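Local coordinates for hydrolase (Thermococcus thioreducens, PDB 6IAH), which is a phosphatase of the haloacid dehalogenase superfamily that binds magnesium and acts on diverse substrates, perhaps phosphoglycolate among them, at residues E27-L32 and E102-T107; K126-I131 and T150-L155; L178-R183 and V207-G212. All blocks are in the same frame, centred on the assembly; numbering follows the deposited sequence.

Interaction 1: residues E27-L32 and E102-T107; sequences EYFLGL and ERVFNT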
loop_
_atom_site.group_PDB
_atom_site.type_symbol
_atom_site.label_atom_id
_atom_site.label_comp_id
_atom_site.label_asym_id
_atom_site.label_seq_id
_atom_site.Cartn_x
_atom_site.Cartn_y
_atom_site.Cartn_z
ATOM N N GLU A 27 -8.354 -17.991 0.012
ATOM C CA GLU A 27 -8.708 -19.265 0.714
ATOM C C GLU A 27 -10.199 -19.406 0.857
ATOM O O GLU A 27 -10.690 -20.515 0.778
ATOM C CB GLU A 27 -8.001 -19.373 2.027
ATOM C CG GLU A 27 -6.543 -19.688 1.907
ATOM C CD GLU A 27 -5.810 -19.688 3.264
ATOM O OE1 GLU A 27 -6.409 -19.333 4.298
ATOM O OE2 GLU A 27 -4.605 -20.015 3.250
ATOM N N TYR A 28 -10.942 -18.281 0.905
ATOM C CA TYR A 28 -12.402 -18.291 0.872
ATOM C C TYR A 28 -12.885 -18.925 -0.457
ATOM O O TYR A 28 -13.755 -19.798 -0.431
ATOM C CB TYR A 28 -12.948 -16.861 0.999
ATOM C CG TYR A 28 -14.443 -16.725 0.877
ATOM C CD1 TYR A 28 -15.035 -16.544 -0.367
ATOM C CD2 TYR A 28 -15.276 -16.814 2.006
ATOM C CE1 TYR A 28 -16.425 -16.433 -0.523
ATOM C CE2 TYR A 28 -16.675 -16.702 1.865
ATOM C CZ TYR A 28 -17.228 -16.484 0.582
ATOM O OH TYR A 28 -18.578 -16.381 0.365
ATOM N N PHE A 29 -12.364 -18.467 -1.608
ATOM C CA PHE A 29 -12.821 -19.057 -2.899
ATOM C C PHE A 29 -12.332 -20.482 -3.058
ATOM O O PHE A 29 -13.047 -21.345 -3.566
ATOM C CB PHE A 29 -12.381 -18.210 -4.062
ATOM C CG PHE A 29 -13.181 -16.979 -4.146
ATOM C CD1 PHE A 29 -14.421 -17.023 -4.726
ATOM C CD2 PHE A 29 -12.790 -15.839 -3.445
ATOM C CE1 PHE A 29 -15.246 -15.915 -4.717
ATOM C CE2 PHE A 29 -13.626 -14.724 -3.440
ATOM C CZ PHE A 29 -14.841 -14.776 -4.053
ATOM N N LEU A 30 -11.117 -20.741 -2.637
ATOM C CA LEU A 30 -10.652 -22.125 -2.647
ATOM C C LEU A 30 -11.591 -23.064 -1.898
ATOM O O LEU A 30 -11.894 -24.161 -2.390
ATOM C CB LEU A 30 -9.210 -22.228 -2.183
ATOM C CG LEU A 30 -8.174 -21.591 -3.126
ATOM C CD1 LEU A 30 -6.833 -21.493 -2.451
ATOM C CD2 LEU A 30 -8.023 -22.299 -4.498
ATOM N N GLY A 31 -12.015 -22.660 -0.720
ATOM C CA GLY A 31 -12.981 -23.398 0.123
ATOM C C GLY A 31 -14.268 -23.691 -0.623
ATOM O O GLY A 31 -14.817 -24.758 -0.493
ATOM N N LEU A 32 -14.725 -22.778 -1.487
ATOM C CA LEU A 32 -15.891 -23.065 -2.326
ATOM C C LEU A 32 -15.698 -24.209 -3.311
ATOM O O LEU A 32 -16.645 -24.859 -3.691
ATOM C CB LEU A 32 -16.337 -21.828 -3.118
ATOM C CG LEU A 32 -16.654 -20.558 -2.375
ATOM C CD1 LEU A 32 -17.115 -19.441 -3.337
ATOM C CD2 LEU A 32 -17.713 -20.795 -1.307
ATOM N N GLU A 102 -13.717 -8.738 -4.966
ATOM C CA GLU A 102 -13.621 -7.468 -4.329
ATOM C C GLU A 102 -14.503 -7.356 -3.108
ATOM O O GLU A 102 -14.068 -6.807 -2.098
ATOM C CB GLU A 102 -13.987 -6.396 -5.348
ATOM C CG GLU A 102 -14.154 -5.021 -4.783
ATOM C CD GLU A 102 -14.259 -4.026 -5.911
ATOM O OE1 GLU A 102 -13.415 -4.101 -6.800
ATOM O OE2 GLU A 102 -15.203 -3.234 -5.911
ATOM N N ARG A 103 -15.710 -7.890 -3.178
ATOM C CA ARG A 103 -16.620 -7.867 -2.086
ATOM C C ARG A 103 -16.045 -8.687 -0.929
ATOM O O ARG A 103 -16.094 -8.248 0.246
ATOM C CB ARG A 103 -18.007 -8.389 -2.507
ATOM C CG ARG A 103 -19.056 -8.008 -1.517
ATOM C CD ARG A 103 -20.356 -8.764 -1.627
ATOM N NE ARG A 103 -21.290 -8.277 -0.606
ATOM C CZ ARG A 103 -22.609 -8.446 -0.618
ATOM N NH1 ARG A 103 -23.195 -9.138 -1.592
ATOM N NH2 ARG A 103 -23.360 -7.910 0.351
ATOM N N VAL A 104 -15.484 -9.839 -1.247
ATOM C CA VAL A 104 -14.914 -10.709 -0.174
ATOM C C VAL A 104 -13.622 -10.058 0.412
ATOM O O VAL A 104 -13.455 -9.976 1.625
ATOM C CB VAL A 104 -14.602 -12.099 -0.707
ATOM C CG1 VAL A 104 -13.721 -12.886 0.282
ATOM C CG2 VAL A 104 -15.884 -12.859 -1.036
ATOM N N PHE A 105 -12.756 -9.533 -0.451
ATOM C CA PHE A 105 -11.539 -8.889 0.030
ATOM C C PHE A 105 -11.889 -7.746 0.996
ATOM O O PHE A 105 -11.298 -7.604 2.072
ATOM C CB PHE A 105 -10.681 -8.397 -1.140
ATOM C CG PHE A 105 -9.296 -7.946 -0.752
ATOM C CD1 PHE A 105 -9.101 -6.752 -0.066
ATOM C CD2 PHE A 105 -8.189 -8.712 -1.054
ATOM C CE1 PHE A 105 -7.821 -6.347 0.290
ATOM C CE2 PHE A 105 -6.917 -8.293 -0.737
ATOM C CZ PHE A 105 -6.730 -7.108 -0.063
ATOM N N ASN A 106 -12.799 -6.866 0.575
ATOM C CA ASN A 106 -13.128 -5.738 1.376
ATOM C C ASN A 106 -13.804 -6.144 2.721
ATOM O O ASN A 106 -13.593 -5.491 3.763
ATOM C CB ASN A 106 -14.022 -4.744 0.600
ATOM C CG ASN A 106 -13.250 -3.891 -0.397
ATOM O OD1 ASN A 106 -12.049 -3.709 -0.310
ATOM N ND2 ASN A 106 -13.968 -3.348 -1.357
ATOM N N THR A 107 -14.619 -7.177 2.705
ATOM C CA THR A 107 -15.172 -7.754 3.922
ATOM C C THR A 107 -14.037 -8.121 4.923
ATOM O O THR A 107 -14.117 -7.753 6.093
ATOM C CB THR A 107 -16.077 -8.966 3.582
ATOM O OG1 THR A 107 -17.163 -8.510 2.745
ATOM C CG2 THR A 107 -16.647 -9.603 4.845
#
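One residue before V104, whose methyls meet the rings of Y28 and F29, the carbonyl oxygen of R103 is gripped twice by a single residue. T107 OG1 donates to R103 O at 2.7 Å, and T107 N reaches R103 O from the opposite face of the carbonyl plane at 3.1 Å. The hydroxyl thus folds back on the turn that carries V104 while also taking a bond from L118 N, so a buried polar atom is matched on two sides. Within 102-107, V104 does all the touching. Its CG2 approaches Y28 CE1 to 3.7 Å and comes equally near to F29 CZ, lying oblique to both rings. CG1 stays closer to the root of the tyrosine, 3.9 Å from Y28 CD1. With V104 CG1 anti to the backbone N (chi1 167°) and CG2 anti to the carbonyl carbon, both branches are brought against aromatic carbons. The contact joins helix 17-32 to helix 100-110 in the mainly helical part that follows strand 2-5, at whose end the DxD motif sits; this is the place of the cap domain in HAD enzymes of the C1 type, and the contact is plain apolar packing away from the metal site. The nearest CA atoms, Y28 CA and V104 CA, are 8.1 Å apart, and no hydrogen bond crosses. The two aromatics, neighbours on their helix, brace each other: Y28 CD1 lies over one face of F29, displaced toward its rim, whereas F29 CD2 sits in the plane of the tyrosine ring at its edge. Y28 leaves its helix with CG anti to the backbone N (chi1 176°), directed at the partner helix, where it also packs on F108. F29 reaches I101 on that same helix and I64 on helix 56-68.

Interaction 2: residues K126-I131 and T150-L155; sequences KKERPI and TGRSAL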
loop_
_atom_site.group_PDB
_atom_site.type_symbol
_atom_site.label_atom_id
_atom_site.label_comp_id
_atom_site.label_asym_id
_atom_site.label_seq_id
_atom_site.Cartn_x
_atom_site.Cartn_y
_atom_site.Cartn_z
ATOM N N LYS A 126 -7.328 -3.226 11.316
ATOM C CA LYS A 126 -7.099 -2.893 12.702
ATOM C C LYS A 126 -5.872 -3.619 13.275
ATOM O O LYS A 126 -5.479 -3.313 14.385
ATOM C CB LYS A 126 -8.404 -3.101 13.515
ATOM C CG LYS A 126 -9.575 -2.311 12.898
ATOM C CD LYS A 126 -10.881 -2.356 13.685
ATOM C CE LYS A 126 -11.128 -3.690 14.409
ATOM N NZ LYS A 126 -11.387 -4.896 13.553
ATOM N N LYS A 127 -5.252 -4.538 12.523
ATOM C CA LYS A 127 -3.952 -5.107 12.925
ATOM C C LYS A 127 -2.763 -4.212 12.539
ATOM O O LYS A 127 -1.656 -4.507 12.924
ATOM C CB LYS A 127 -3.758 -6.475 12.329
ATOM C CG LYS A 127 -4.758 -7.517 12.867
ATOM C CD LYS A 127 -4.221 -8.893 12.508
ATOM C CE LYS A 127 -5.239 -10.006 12.673
ATOM N NZ LYS A 127 -5.773 -9.995 14.051
ATOM N N GLU A 128 -3.005 -3.139 11.751
ATOM C CA GLU A 128 -1.970 -2.156 11.388
ATOM C C GLU A 128 -1.641 -1.321 12.660
ATOM O O GLU A 128 -2.537 -1.089 13.542
ATOM C CB GLU A 128 -2.472 -1.263 10.243
ATOM C CG GLU A 128 -2.748 -2.049 8.963
ATOM C CD GLU A 128 -3.351 -1.253 7.824
ATOM O OE1 GLU A 128 -3.420 -0.029 7.994
ATOM O OE2 GLU A 128 -3.737 -1.852 6.757
ATOM N N ARG A 129 -0.381 -0.884 12.762
ATOM C CA ARG A 129 0.130 -0.226 13.961
ATOM C C ARG A 129 0.865 1.028 13.570
ATOM O O ARG A 129 1.567 1.053 12.538
ATOM C CB ARG A 129 1.142 -1.155 14.641
ATOM C CG ARG A 129 0.468 -2.338 15.286
ATOM C CD ARG A 129 1.346 -3.121 16.253
ATOM N NE ARG A 129 2.802 -3.102 16.000
ATOM C CZ ARG A 129 3.666 -4.032 16.463
ATOM N NH1 ARG A 129 3.247 -5.076 17.190
ATOM N NH2 ARG A 129 4.972 -3.936 16.192
ATOM N N PRO A 130 0.764 2.067 14.402
ATOM C CA PRO A 130 1.495 3.297 14.084
ATOM C C PRO A 130 3.005 3.083 14.251
ATOM O O PRO A 130 3.439 2.335 15.153
ATOM C CB PRO A 130 0.925 4.299 15.093
ATOM C CG PRO A 130 0.492 3.473 16.237
ATOM C CD PRO A 130 -0.041 2.226 15.630
ATOM N N ILE A 131 3.784 3.572 13.296
ATOM C CA ILE A 131 5.237 3.746 13.521
ATOM C C ILE A 131 5.476 5.154 14.064
ATOM O O ILE A 131 6.123 5.340 15.056
ATOM C CB ILE A 131 6.080 3.498 12.246
ATOM C CG1 ILE A 131 5.801 2.097 11.684
ATOM C CG2 ILE A 131 7.555 3.724 12.543
ATOM C CD1 ILE A 131 6.243 1.896 10.237
ATOM N N THR A 150 0.143 9.192 -1.002
ATOM C CA THR A 150 -0.065 7.771 -0.664
ATOM C C THR A 150 -0.881 7.080 -1.747
ATOM O O THR A 150 -1.741 7.674 -2.355
ATOM C CB THR A 150 -0.701 7.640 0.739
ATOM O OG1 THR A 150 -0.877 6.259 1.124
ATOM C CG2 THR A 150 -1.987 8.327 0.838
ATOM N N GLY A 151 -0.650 5.787 -1.925
ATOM C CA GLY A 151 -1.502 4.948 -2.764
ATOM C C GLY A 151 -2.853 4.629 -2.126
ATOM O O GLY A 151 -3.738 4.096 -2.808
ATOM N N ARG A 152 -3.020 4.978 -0.849
ATOM C CA ARG A 152 -4.301 4.812 -0.170
ATOM C C ARG A 152 -5.382 5.689 -0.843
ATOM O O ARG A 152 -5.088 6.755 -1.329
ATOM C CB ARG A 152 -4.170 5.156 1.333
ATOM C CG ARG A 152 -3.567 4.047 2.218
ATOM C CD ARG A 152 -3.338 4.538 3.676
ATOM N NE ARG A 152 -2.729 3.457 4.481
ATOM C CZ ARG A 152 -3.348 2.742 5.385
ATOM N NH1 ARG A 152 -4.639 2.994 5.718
ATOM N NH2 ARG A 152 -2.641 1.737 5.973
ATOM N N SER A 153 -6.636 5.201 -0.819
ATOM C CA SER A 153 -7.815 6.001 -1.148
ATOM C C SER A 153 -8.090 6.936 -0.008
ATOM O O SER A 153 -7.569 6.718 1.073
ATOM C CB SER A 153 -9.050 5.083 -1.322
ATOM O OG SER A 153 -9.346 4.420 -0.115
ATOM N N ALA A 154 -8.907 7.969 -0.256
ATOM C CA ALA A 154 -9.437 8.830 0.776
ATOM C C ALA A 154 -10.000 8.073 2.001
ATOM O O ALA A 154 -9.705 8.428 3.132
ATOM C CB ALA A 154 -10.478 9.758 0.199
ATOM N N LEU A 155 -10.784 7.036 1.781
ATOM C CA LEU A 155 -11.336 6.273 2.884
ATOM C C LEU A 155 -10.219 5.619 3.659
ATOM O O LEU A 155 -10.224 5.619 4.882
ATOM C CB LEU A 155 -12.259 5.173 2.346
ATOM C CG LEU A 155 -13.022 4.321 3.358
ATOM C CD1 LEU A 155 -14.408 3.978 2.799
ATOM C CD2 LEU A 155 -12.301 3.041 3.735
HETATM O O HOH W 1 -5.822 0.978 7.253
#
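E128 and R152 reach for each other from opposite directions, two extended side chains spanning backbones whose CA atoms, E128 to R152, are 13.7 Å apart. Their flat ends meet almost at right angles, with the carboxylate and guanidinium planes 86° apart. E128 OE1 lies in the plane of the guanidinium, at its edge, and takes a nearly straight salt-bridge bond from R152 NH2 at 2.8 Å. Relative to the carboxylate plane, the same donor stands 37° out of it, so this is a single-oxygen contact and not a side-by-side pair. A water also lies in the guanidinium plane: it accepts from R152 NH1 at 2.8 Å and donates to E128 OE1 at 2.7 Å, giving that oxygen a second donor. The glutamate gets there with CG anti to its carbonyl carbon (chi1 -63°) and the rest of the chain stretched out. Its other oxygen, OE2, is bonded to the hydroxyls of Y109 and S17, which helps fix the turn of the carboxylate. In the HAD fold R152 belongs to the loop leaving strand 145-149, where T150 occupies the position expected for the motif II threonine. An ST turn shapes this loop, T150 OG1 accepting from R152 N at 3.2 Å, and S153 follows as N-cap of helix 154-164. R152 NE forms a further salt bridge with D8, a magnesium ligand in the DxD motif, and NH1 also bonds E156 O. R152 is thus a second-shell residue held to D8, and the geometry is consistent with E128, a layer further out, positioning it. E128 lies immediately before strand 129-130, which pairs antiparallel with strand 12-13.

Interaction 3: residues L178-R183 and V207-G212; sequences LKPDPR and VENYRG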
loop_
_atom_site.group_PDB
_atom_site.type_symbol
_atom_site.label_atom_id
_atom_site.label_comp_id
_atom_site.label_asym_id
_atom_site.label_seq_id
_atom_site.Cartn_x
_atom_site.Cartn_y
_atom_site.Cartn_z
ATOM N N LEU A 178 -0.746 8.873 -8.821
ATOM C CA LEU A 178 -0.112 7.677 -8.284
ATOM C C LEU A 178 1.400 7.786 -8.450
ATOM O O LEU A 178 1.920 8.037 -9.552
ATOM C CB LEU A 178 -0.635 6.386 -8.945
ATOM C CG LEU A 178 -0.547 5.105 -8.075
ATOM C CD1 LEU A 178 -1.580 5.139 -6.927
ATOM C CD2 LEU A 178 -0.724 3.809 -8.883
ATOM N N LYS A 179 2.125 7.558 -7.362
ATOM C CA LYS A 179 3.575 7.463 -7.470
ATOM C C LYS A 179 3.870 6.385 -8.538
ATOM O O LYS A 179 3.142 5.408 -8.592
ATOM C CB LYS A 179 4.211 7.015 -6.131
ATOM C CG LYS A 179 4.054 8.104 -5.069
ATOM C CD LYS A 179 4.705 7.741 -3.773
ATOM C CE LYS A 179 3.864 6.740 -3.022
ATOM N NZ LYS A 179 4.412 6.332 -1.711
ATOM N N PRO A 180 4.947 6.520 -9.341
ATOM C CA PRO A 180 5.974 7.519 -9.135
ATOM C C PRO A 180 5.814 8.724 -10.028
ATOM O O PRO A 180 6.804 9.350 -10.372
ATOM C CB PRO A 180 7.240 6.754 -9.441
ATOM C CG PRO A 180 6.857 5.769 -10.514
ATOM C CD PRO A 180 5.451 5.380 -10.173
ATOM N N ASP A 181 4.581 9.036 -10.365
ATOM C CA ASP A 181 4.263 10.244 -11.148
ATOM C C ASP A 181 4.611 11.498 -10.335
ATOM O O ASP A 181 3.990 11.780 -9.326
ATOM C CB ASP A 181 2.784 10.224 -11.539
ATOM C CG ASP A 181 2.330 11.449 -12.336
ATOM O OD1 ASP A 181 3.154 12.340 -12.553
ATOM O OD2 ASP A 181 1.122 11.533 -12.719
ATOM N N PRO A 182 5.559 12.311 -10.830
ATOM C CA PRO A 182 5.992 13.438 -10.064
ATOM C C PRO A 182 4.938 14.536 -9.891
ATOM O O PRO A 182 5.096 15.376 -9.015
ATOM C CB PRO A 182 7.202 13.955 -10.859
ATOM C CG PRO A 182 6.917 13.568 -12.267
ATOM C CD PRO A 182 6.250 12.241 -12.136
ATOM N N ARG A 183 3.880 14.516 -10.669
ATOM C CA ARG A 183 2.774 15.494 -10.523
ATOM C C ARG A 183 2.083 15.366 -9.150
ATOM O O ARG A 183 1.505 16.310 -8.677
ATOM C CB ARG A 183 1.720 15.276 -11.611
ATOM C CG ARG A 183 2.229 15.502 -13.030
ATOM C CD ARG A 183 1.298 14.901 -14.093
ATOM N NE ARG A 183 1.887 15.023 -15.426
ATOM C CZ ARG A 183 2.881 14.280 -15.921
ATOM N NH1 ARG A 183 3.433 13.292 -15.201
ATOM N NH2 ARG A 183 3.334 14.519 -17.168
ATOM N N VAL A 207 10.754 10.657 -6.449
ATOM C CA VAL A 207 11.495 11.911 -6.199
ATOM C C VAL A 207 12.568 12.147 -7.310
ATOM O O VAL A 207 12.683 13.273 -7.816
ATOM C CB VAL A 207 12.120 11.950 -4.789
ATOM C CG1 VAL A 207 12.914 13.199 -4.584
ATOM C CG2 VAL A 207 11.037 11.853 -3.717
ATOM N N GLU A 208 13.273 11.098 -7.736
ATOM C CA GLU A 208 14.114 11.222 -8.989
ATOM C C GLU A 208 13.305 11.831 -10.142
ATOM O O GLU A 208 13.778 12.758 -10.822
ATOM C CB GLU A 208 14.683 9.881 -9.390
ATOM C CG GLU A 208 15.820 9.413 -8.502
ATOM C CD GLU A 208 16.098 7.890 -8.524
ATOM O OE1 GLU A 208 15.550 7.122 -9.321
ATOM O OE2 GLU A 208 16.896 7.436 -7.710
ATOM N N ASN A 209 12.064 11.361 -10.337
ATOM C CA ASN A 209 11.220 11.952 -11.390
ATOM C C ASN A 209 10.883 13.403 -11.158
ATOM O O ASN A 209 10.711 14.204 -12.106
ATOM C CB ASN A 209 9.900 11.171 -11.568
ATOM C CG ASN A 209 10.108 9.790 -12.176
ATOM O OD1 ASN A 209 11.082 9.535 -12.899
ATOM N ND2 ASN A 209 9.206 8.878 -11.853
ATOM N N TYR A 210 10.698 13.765 -9.898
ATOM C CA TYR A 210 10.375 15.149 -9.566
ATOM C C TYR A 210 11.554 16.071 -9.891
ATOM O O TYR A 210 11.400 17.198 -10.457
ATOM C CB TYR A 210 9.993 15.259 -8.048
ATOM C CG TYR A 210 9.525 16.660 -7.694
ATOM C CD1 TYR A 210 8.210 17.051 -7.894
ATOM C CD2 TYR A 210 10.435 17.606 -7.167
ATOM C CE1 TYR A 210 7.780 18.350 -7.594
ATOM C CE2 TYR A 210 10.033 18.883 -6.831
ATOM C CZ TYR A 210 8.704 19.260 -7.049
ATOM O OH TYR A 210 8.301 20.538 -6.747
ATOM N N ARG A 211 12.715 15.601 -9.493
ATOM C CA ARG A 211 13.989 16.282 -9.805
ATOM C C ARG A 211 14.164 16.395 -11.307
ATOM O O ARG A 211 14.588 17.431 -11.796
ATOM C CB ARG A 211 15.182 15.542 -9.215
ATOM C CG ARG A 211 15.341 15.731 -7.721
ATOM C CD ARG A 211 16.520 14.947 -7.217
ATOM N NE ARG A 211 16.364 14.617 -5.808
ATOM C CZ ARG A 211 16.559 13.426 -5.265
ATOM N NH1 ARG A 211 16.919 12.363 -6.000
ATOM N NH2 ARG A 211 16.411 13.294 -3.949
ATOM N N GLY A 212 13.792 15.347 -12.042
ATOM C CA GLY A 212 13.875 15.399 -13.499
ATOM C C GLY A 212 12.951 16.435 -14.124
ATOM O O GLY A 212 13.332 17.133 -15.055
#
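P182 in the loop and Y210 on helix 201-213 bring the backbones close, their CA atoms 4.7 Å apart, just where the loop turns into helix 183-189. P182 lays its ring against the helix: CB approaches Y210 CA to 3.6 Å, and CD rests 3.8 Å from N209 CB. P182 O lies in the plane of the Y210 ring, at its edge near CD1. The tyrosine also packs on L185, W186 and V189 of helix 183-189. N209 supplies the one hydrogen bond across, ND2 to P180 O at 2.9 Å and nearly straight, N-H...O 169°. The oxygen is in the asparagine's amide plane, yet the donor stands 36° above the carbonyl plane of P180. With CG anti to its carbonyl carbon (chi1 -69°), N209 runs alongside the P180 ring, ND2 being 3.8 Å from P180 CB. A leucine here would probably leave P180 O without this donor and the loop freer to shift against the helix. D181 points away and caps the next helix instead: its OD1 accepts from R183 N at 3.0 Å and from R183 NH1 at 2.8 Å, on opposite faces of the carboxylate. The peptide before P180 is cis, and K179 just ahead of it forms salt bridges with D6, a magnesium ligand, and D203, a further magnesium-binding position, as expected for the motif III lysine of the HAD active site, whose loop is here packed on helix 201-213, the first turn of which carries D203 of motif IV.

In the fold
The contacts follow one another along the chain without nesting or crossing. After strand 2-5, which ends at the DxD motif, the chain enters its helical part, and interaction 1 closes a loop of 69 residues by joining helix 17-32 to helix 100-110. The chain returns through strand 129-130, and interaction 2 closes a loop containing helix 134-141 and strand 145-149, linking the re-entry to the loop after that strand, on the active-site side. Interaction 3 closes a loop holding most of helix 183-189 and strand 194-198, tying the 178-183 loop to helix 201-213. Interactions 2 and 3 touch at G151 CA and L178 CD1, 4.2 Å apart; 1 and 3 lie on opposite sides of the chain's centre.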